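Local coordinates for OBG-type G domain-containing protein (Pyrococcus horikoshii, PDB 2E87) that binds GDP and is probably a GTP-binding protein of the Obg/NOG1 type, though its cellular role is unknown, at residues 248-253 and 279-284; 283-288 and 308-313. All blocks are in the same frame, centred on the assembly; numbering follows the deposited sequence.

How the contacts relate
Of the strands in these contacts, 249-254 comes first along the chain; helix 264-277 then crosses over, and contact 1 closes this beta-alpha-beta unit by pairing 248-253 with 279-284. The chain runs on through strand 283-287 into helix 295-307, and contact 2 closes the second loop where 308-313 returns beside 283-288. The two loops follow one another, neither nested nor crossed, and share Phe283 and Leu284. Together they set strand 283-287 between strand 249-254 and the short outermost strand 313-314 of the G-domain sheet. The ladder of contact 1 runs on where Tyr252 O meets Val286 N in a probable hydrogen bond, and Ile253 packs on Asn288 close to the nucleotide.

Contact 1 of 2, residues 248-253 and 279-284; sequences NLIIYI and KDLPFL
Two neighbouring parallel strands of the P-loop GTPase sheet meet here, joined by the beta-alpha-beta crossover through helix 264-277. At the start, the carbonyl O of Asn248 lies 3.3 Å from CG of the Pro282 ring. Leu249, with CG anti to its backbone N (chi1 171°), swings CD1 back to within 3.1 Å of Pro282 O, a tight fit. Ile250 carries the contact: its N-H gives an almost straight bond (171°) to Pro282 O, and its own O is gripped by Leu284 N at 2.9 Å and by a CA-H...O contact from Phe283. Its CB stands 3.9 Å from the Phe283 ring centroid, a CH-pi contact squarely over the face; CG2 bears on the CE2 side, and CD1 crosses to Leu281 CD1. The ring also meets His275 of helix 264-277 edge-to-face; an alanine in place of Phe283, which removes the ring over Ile250 and that edge-to-face contact, would probably loosen the helix on the sheet. Ile251 turns to the other side of the sheet, where its CG1 runs alongside Leu284 at 4.0 Å from CD2, under helix 323-350. Tyr252 brings CB to the edge of the Phe283 ring and sets its own ring edge-to-face with Phe271. Its N-H reaches Leu284 O at 3.0 Å from above the carbonyl plane, 31° out of it.

Contact 2 of 2, residues 283-288 and 308-313; sequences FLVVIN and KGLNPI. With GDP (guanosine-5'-diphosphate), chain F.
Asn288, the first residue of the G domain's NKxD motif at the end of strand 283-287, brings its amide ND2 to 3.3 Å from N7 of the GDP guanine. The two ends of this flat amide are held by backbone: OD1 accepts from Ala317 N, and ND2 gives to Val178 O, which fixes the amide's rotation. The Phe283 ring is turned off from 308-313 to the side of helix 264-277, and it is CB that nears Leu310 CD2. Pro312 lies alongside Val285 and Ile287, its CB 4.1 Å from CG1 of Ile287, on the side of the sheet that helix 295-307 covers through Val305. There Leu310 crosses Val285 at about a right angle and presses CD1 on Val285 CG2 at 3.6 Å. On the other side, under helix 323-350, Leu284 and Ile313 cross obliquely and meet tip to tip, CD1 to CD1, at 3.7 Å.

The chain leaves helix 295-307 by a Schellman motif at Gly309, whose positive phi (85°) would jam a CB against the preceding carbonyl, and joins the sheet as a parallel edge strand. Ile313 N binds Val285 O at 3.0 Å, with the donor in the carbonyl plane, and Ile287 N binds Ile313 O. One step earlier, before Pro312, a water takes the place of a direct bond: it accepts from Val285 N and donates to Asn311 O, each at 2.9 Å.

Contact 1 of 2, residues 248-253 and 279-284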
loop_
_atom_site.group_PDB
_atom_site.type_symbol
_atom_site.label_atom_id
_atom_site.label_comp_id
_atom_site.label_asym_id
_atom_site.label_seq_id
_atom_site.Cartn_x
_atom_site.Cartn_y
_atom_site.Cartn_z
ATOM N N ASN A 248 11.729 6.281 11.397
ATOM C CA ASN A 248 11.632 6.977 12.680
ATOM C C ASN A 248 13.006 7.526 13.033
ATOM O O ASN A 248 13.166 8.277 13.990
ATOM C CB ASN A 248 11.161 6.004 13.758
ATOM C CG ASN A 248 9.849 5.347 13.399
ATOM O OD1 ASN A 248 8.809 5.997 13.393
ATOM N ND2 ASN A 248 9.889 4.059 13.074
ATOM N N LEU A 249 13.995 7.124 12.242
ATOM C CA LEU A 249 15.375 7.547 12.414
ATOM C C LEU A 249 16.130 7.331 11.107
ATOM O O LEU A 249 15.997 6.302 10.454
ATOM C CB LEU A 249 16.076 6.754 13.518
ATOM C CG LEU A 249 17.591 7.014 13.576
ATOM C CD1 LEU A 249 17.850 8.461 13.972
ATOM C CD2 LEU A 249 18.234 6.085 14.575
ATOM N N ILE A 250 16.922 8.314 10.732
ATOM C CA ILE A 250 17.690 8.211 9.521
ATOM C C ILE A 250 19.173 8.182 9.828
ATOM O O ILE A 250 19.681 9.063 10.513
ATOM C CB ILE A 250 17.396 9.399 8.589
ATOM C CG1 ILE A 250 16.007 9.226 7.957
ATOM C CG2 ILE A 250 18.469 9.505 7.534
ATOM C CD1 ILE A 250 15.649 10.312 6.980
ATOM N N ILE A 251 19.849 7.142 9.350
ATOM C CA ILE A 251 21.295 7.006 9.512
ATOM C C ILE A 251 21.903 7.415 8.178
ATOM O O ILE A 251 21.599 6.827 7.144
ATOM C CB ILE A 251 21.748 5.559 9.795
ATOM C CG1 ILE A 251 21.400 5.149 11.228
ATOM C CG2 ILE A 251 23.255 5.458 9.622
ATOM C CD1 ILE A 251 21.708 3.690 11.534
ATOM N N TYR A 252 22.749 8.432 8.194
ATOM C CA TYR A 252 23.371 8.888 6.965
ATOM C C TYR A 252 24.844 8.525 6.989
ATOM O O TYR A 252 25.587 8.985 7.858
ATOM C CB TYR A 252 23.237 10.398 6.808
ATOM C CG TYR A 252 23.504 10.822 5.396
ATOM C CD1 TYR A 252 22.457 10.944 4.488
ATOM C CD2 TYR A 252 24.809 10.992 4.931
ATOM C CE1 TYR A 252 22.698 11.213 3.143
ATOM C CE2 TYR A 252 25.058 11.264 3.593
ATOM C CZ TYR A 252 23.992 11.372 2.702
ATOM O OH TYR A 252 24.208 11.633 1.370
ATOM N N ILE A 253 25.258 7.705 6.030
ATOM C CA ILE A 253 26.641 7.278 5.953
ATOM C C ILE A 253 27.471 8.065 4.940
ATOM O O ILE A 253 27.084 8.193 3.776
ATOM C CB ILE A 253 26.761 5.796 5.556
ATOM C CG1 ILE A 253 25.938 4.911 6.500
ATOM C CG2 ILE A 253 28.225 5.389 5.577
ATOM C CD1 ILE A 253 25.974 3.429 6.140
ATOM N N LYS A 279 13.012 16.853 7.616
ATOM C CA LYS A 279 13.192 17.719 8.786
ATOM C C LYS A 279 12.568 17.238 10.102
ATOM O O LYS A 279 13.004 17.659 11.182
ATOM C CB LYS A 279 12.657 19.119 8.479
ATOM C CG LYS A 279 13.381 19.836 7.352
ATOM C CD LYS A 279 12.683 21.140 6.968
ATOM C CE LYS A 279 13.411 21.844 5.823
ATOM N NZ LYS A 279 12.612 22.967 5.236
ATOM N N ASP A 280 11.560 16.366 10.022
ATOM C CA ASP A 280 10.896 15.872 11.232
ATOM C C ASP A 280 11.388 14.533 11.769
ATOM O O ASP A 280 10.781 13.964 12.670
ATOM C CB ASP A 280 9.386 15.797 11.024
ATOM C CG ASP A 280 8.794 17.132 10.667
ATOM O OD1 ASP A 280 8.962 18.093 11.458
ATOM O OD2 ASP A 280 8.169 17.217 9.588
ATOM N N LEU A 281 12.477 14.021 11.216
ATOM C CA LEU A 281 13.016 12.769 11.709
ATOM C C LEU A 281 14.433 12.992 12.225
ATOM O O LEU A 281 15.211 13.749 11.640
ATOM C CB LEU A 281 13.064 11.712 10.600
ATOM C CG LEU A 281 11.793 11.237 9.884
ATOM C CD1 LEU A 281 12.197 10.225 8.835
ATOM C CD2 LEU A 281 10.797 10.613 10.865
ATOM N N PRO A 282 14.781 12.351 13.346
ATOM C CA PRO A 282 16.140 12.507 13.884
ATOM C C PRO A 282 17.155 11.834 12.958
ATOM O O PRO A 282 16.835 10.840 12.289
ATOM C CB PRO A 282 16.067 11.809 15.243
ATOM C CG PRO A 282 14.905 10.821 15.066
ATOM C CD PRO A 282 13.912 11.623 14.285
ATOM N N PHE A 283 18.366 12.390 12.922
ATOM C CA PHE A 283 19.471 11.873 12.108
ATOM C C PHE A 283 20.649 11.403 12.967
ATOM O O PHE A 283 20.925 11.934 14.048
ATOM C CB PHE A 283 19.997 12.932 11.134
ATOM C CG PHE A 283 19.227 13.036 9.846
ATOM C CD1 PHE A 283 17.930 13.540 9.826
ATOM C CD2 PHE A 283 19.816 12.662 8.647
ATOM C CE1 PHE A 283 17.227 13.676 8.620
ATOM C CE2 PHE A 283 19.131 12.789 7.442
ATOM C CZ PHE A 283 17.830 13.299 7.426
ATOM N N LEU A 284 21.329 10.382 12.461
ATOM C CA LEU A 284 22.497 9.804 13.098
ATOM C C LEU A 284 23.517 9.691 11.976
ATOM O O LEU A 284 23.374 8.869 11.068
ATOM C CB LEU A 284 22.185 8.417 13.653
ATOM C CG LEU A 284 23.414 7.670 14.190
ATOM C CD1 LEU A 284 24.038 8.465 15.341
ATOM C CD2 LEU A 284 23.012 6.273 14.656
#

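Contact 2 of 2, residues 283-288 and 308-313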
loop_
_atom_site.group_PDB
_atom_site.type_symbol
_atom_site.label_atom_id
_atom_site.label_comp_id
_atom_site.label_asym_id
_atom_site.label_seq_id
_atom_site.Cartn_x
_atom_site.Cartn_y
_atom_site.Cartn_z
ATOM N N PHE A 283 18.366 12.390 12.922
ATOM C CA PHE A 283 19.471 11.873 12.108
ATOM C C PHE A 283 20.649 11.403 12.967
ATOM O O PHE A 283 20.925 11.934 14.048
ATOM C CB PHE A 283 19.997 12.932 11.134
ATOM C CG PHE A 283 19.227 13.036 9.846
ATOM C CD1 PHE A 283 17.930 13.540 9.826
ATOM C CD2 PHE A 283 19.816 12.662 8.647
ATOM C CE1 PHE A 283 17.227 13.676 8.620
ATOM C CE2 PHE A 283 19.131 12.789 7.442
ATOM C CZ PHE A 283 17.830 13.299 7.426
ATOM N N LEU A 284 21.329 10.382 12.461
ATOM C CA LEU A 284 22.497 9.804 13.098
ATOM C C LEU A 284 23.517 9.691 11.976
ATOM O O LEU A 284 23.374 8.869 11.068
ATOM C CB LEU A 284 22.185 8.417 13.653
ATOM C CG LEU A 284 23.414 7.670 14.190
ATOM C CD1 LEU A 284 24.038 8.465 15.341
ATOM C CD2 LEU A 284 23.012 6.273 14.656
ATOM N N VAL A 285 24.526 10.548 12.020
ATOM C CA VAL A 285 25.567 10.544 11.008
ATOM C C VAL A 285 26.659 9.545 11.368
ATOM O O VAL A 285 27.167 9.518 12.491
ATOM C CB VAL A 285 26.206 11.927 10.873
ATOM C CG1 VAL A 285 27.270 11.887 9.803
ATOM C CG2 VAL A 285 25.137 12.974 10.556
ATOM N N VAL A 286 27.007 8.707 10.408
ATOM C CA VAL A 286 28.039 7.721 10.600
ATOM C C VAL A 286 29.123 7.987 9.559
ATOM O O VAL A 286 28.819 8.232 8.385
ATOM C CB VAL A 286 27.467 6.291 10.413
ATOM C CG1 VAL A 286 28.573 5.330 10.062
ATOM C CG2 VAL A 286 26.783 5.821 11.700
ATOM N N ILE A 287 30.381 7.966 9.991
ATOM C CA ILE A 287 31.520 8.161 9.089
ATOM C C ILE A 287 32.150 6.773 8.915
ATOM O O ILE A 287 32.870 6.289 9.794
ATOM C CB ILE A 287 32.535 9.141 9.701
ATOM C CG1 ILE A 287 31.842 10.469 9.980
ATOM C CG2 ILE A 287 33.700 9.350 8.766
ATOM C CD1 ILE A 287 32.778 11.584 10.401
ATOM N N ASN A 288 31.859 6.139 7.782
ATOM C CA ASN A 288 32.323 4.783 7.491
ATOM C C ASN A 288 33.693 4.698 6.844
ATOM O O ASN A 288 34.324 5.713 6.583
ATOM C CB ASN A 288 31.290 4.084 6.603
ATOM C CG ASN A 288 31.412 2.565 6.631
ATOM O OD1 ASN A 288 31.649 1.958 7.682
ATOM N ND2 ASN A 288 31.218 1.943 5.477
ATOM N N LYS A 308 26.628 21.186 11.946
ATOM C CA LYS A 308 25.197 21.064 11.676
ATOM C C LYS A 308 24.479 20.648 12.955
ATOM O O LYS A 308 23.270 20.420 12.957
ATOM C CB LYS A 308 24.932 20.019 10.585
ATOM C CG LYS A 308 25.488 20.365 9.213
ATOM C CD LYS A 308 24.661 21.421 8.515
ATOM C CE LYS A 308 25.228 21.709 7.141
ATOM N NZ LYS A 308 24.435 22.740 6.425
ATOM N N GLY A 309 25.236 20.544 14.040
ATOM C CA GLY A 309 24.656 20.163 15.317
ATOM C C GLY A 309 24.537 18.664 15.529
ATOM O O GLY A 309 23.763 18.208 16.370
ATOM N N LEU A 310 25.313 17.893 14.776
ATOM C CA LEU A 310 25.269 16.448 14.890
ATOM C C LEU A 310 26.594 15.879 15.366
ATOM O O LEU A 310 27.661 16.323 14.947
ATOM C CB LEU A 310 24.900 15.840 13.540
ATOM C CG LEU A 310 23.513 16.229 13.034
ATOM C CD1 LEU A 310 23.423 16.006 11.534
ATOM C CD2 LEU A 310 22.467 15.426 13.791
ATOM N N ASN A 311 26.509 14.893 16.250
ATOM C CA ASN A 311 27.681 14.231 16.787
ATOM C C ASN A 311 27.773 12.885 16.068
ATOM O O ASN A 311 27.055 11.933 16.394
ATOM C CB ASN A 311 27.517 14.045 18.300
ATOM C CG ASN A 311 28.831 13.728 19.007
ATOM O OD1 ASN A 311 28.914 13.790 20.240
ATOM N ND2 ASN A 311 29.859 13.380 18.231
ATOM N N PRO A 312 28.658 12.796 15.069
ATOM C CA PRO A 312 28.863 11.585 14.278
ATOM C C PRO A 312 29.562 10.448 15.010
ATOM O O PRO A 312 30.238 10.654 16.016
ATOM C CB PRO A 312 29.687 12.090 13.101
ATOM C CG PRO A 312 30.558 13.112 13.747
ATOM C CD PRO A 312 29.580 13.859 14.634
ATOM N N ILE A 313 29.383 9.245 14.483
ATOM C CA ILE A 313 29.997 8.056 15.035
ATOM C C ILE A 313 30.935 7.489 13.970
ATOM O O ILE A 313 30.509 7.197 12.849
ATOM C CB ILE A 313 28.944 6.987 15.366
ATOM C CG1 ILE A 313 27.968 7.525 16.412
ATOM C CG2 ILE A 313 29.627 5.713 15.833
ATOM C CD1 ILE A 313 26.846 6.568 16.759
HETATM P PB GDP F . 25.869 0.433 -0.465
HETATM O O1B GDP F . 25.855 0.481 -1.981
HETATM O O2B GDP F . 25.868 1.916 0.184
HETATM O O3B GDP F . 25.025 -0.645 0.224
HETATM O O3A GDP F . 27.359 -0.047 -0.163
HETATM P PA GDP F . 27.893 -1.503 0.294
HETATM O O1A GDP F . 27.309 -1.911 1.601
HETATM O O2A GDP F . 27.524 -2.579 -0.859
HETATM O "O5'" GDP F . 29.487 -1.363 0.453
HETATM C "C5'" GDP F . 30.045 -1.007 -0.826
HETATM C "C4'" GDP F . 31.496 -1.516 -0.921
HETATM O "O4'" GDP F . 32.289 -0.960 0.195
HETATM C "C3'" GDP F . 31.659 -3.029 -0.763
HETATM O "O3'" GDP F . 32.460 -3.907 -1.559
HETATM C "C2'" GDP F . 31.768 -3.197 0.765
HETATM O "O2'" GDP F . 32.504 -4.411 1.016
HETATM C "C1'" GDP F . 32.753 -2.081 1.043
HETATM N N9 GDP F . 32.745 -1.647 2.448
HETATM C C8 GDP F . 31.661 -1.521 3.278
HETATM N N7 GDP F . 32.042 -1.110 4.459
HETATM C C5 GDP F . 33.388 -0.944 4.462
HETATM C C6 GDP F . 34.356 -0.526 5.443
HETATM O O6 GDP F . 34.011 -0.223 6.581
HETATM N N1 GDP F . 35.679 -0.473 5.070
HETATM C C2 GDP F . 36.072 -0.817 3.781
HETATM N N2 GDP F . 37.396 -0.756 3.439
HETATM N N3 GDP F . 35.189 -1.208 2.873
HETATM C C4 GDP F . 33.855 -1.284 3.165
HETATM O O HOH W 1 24.826 12.013 14.559
#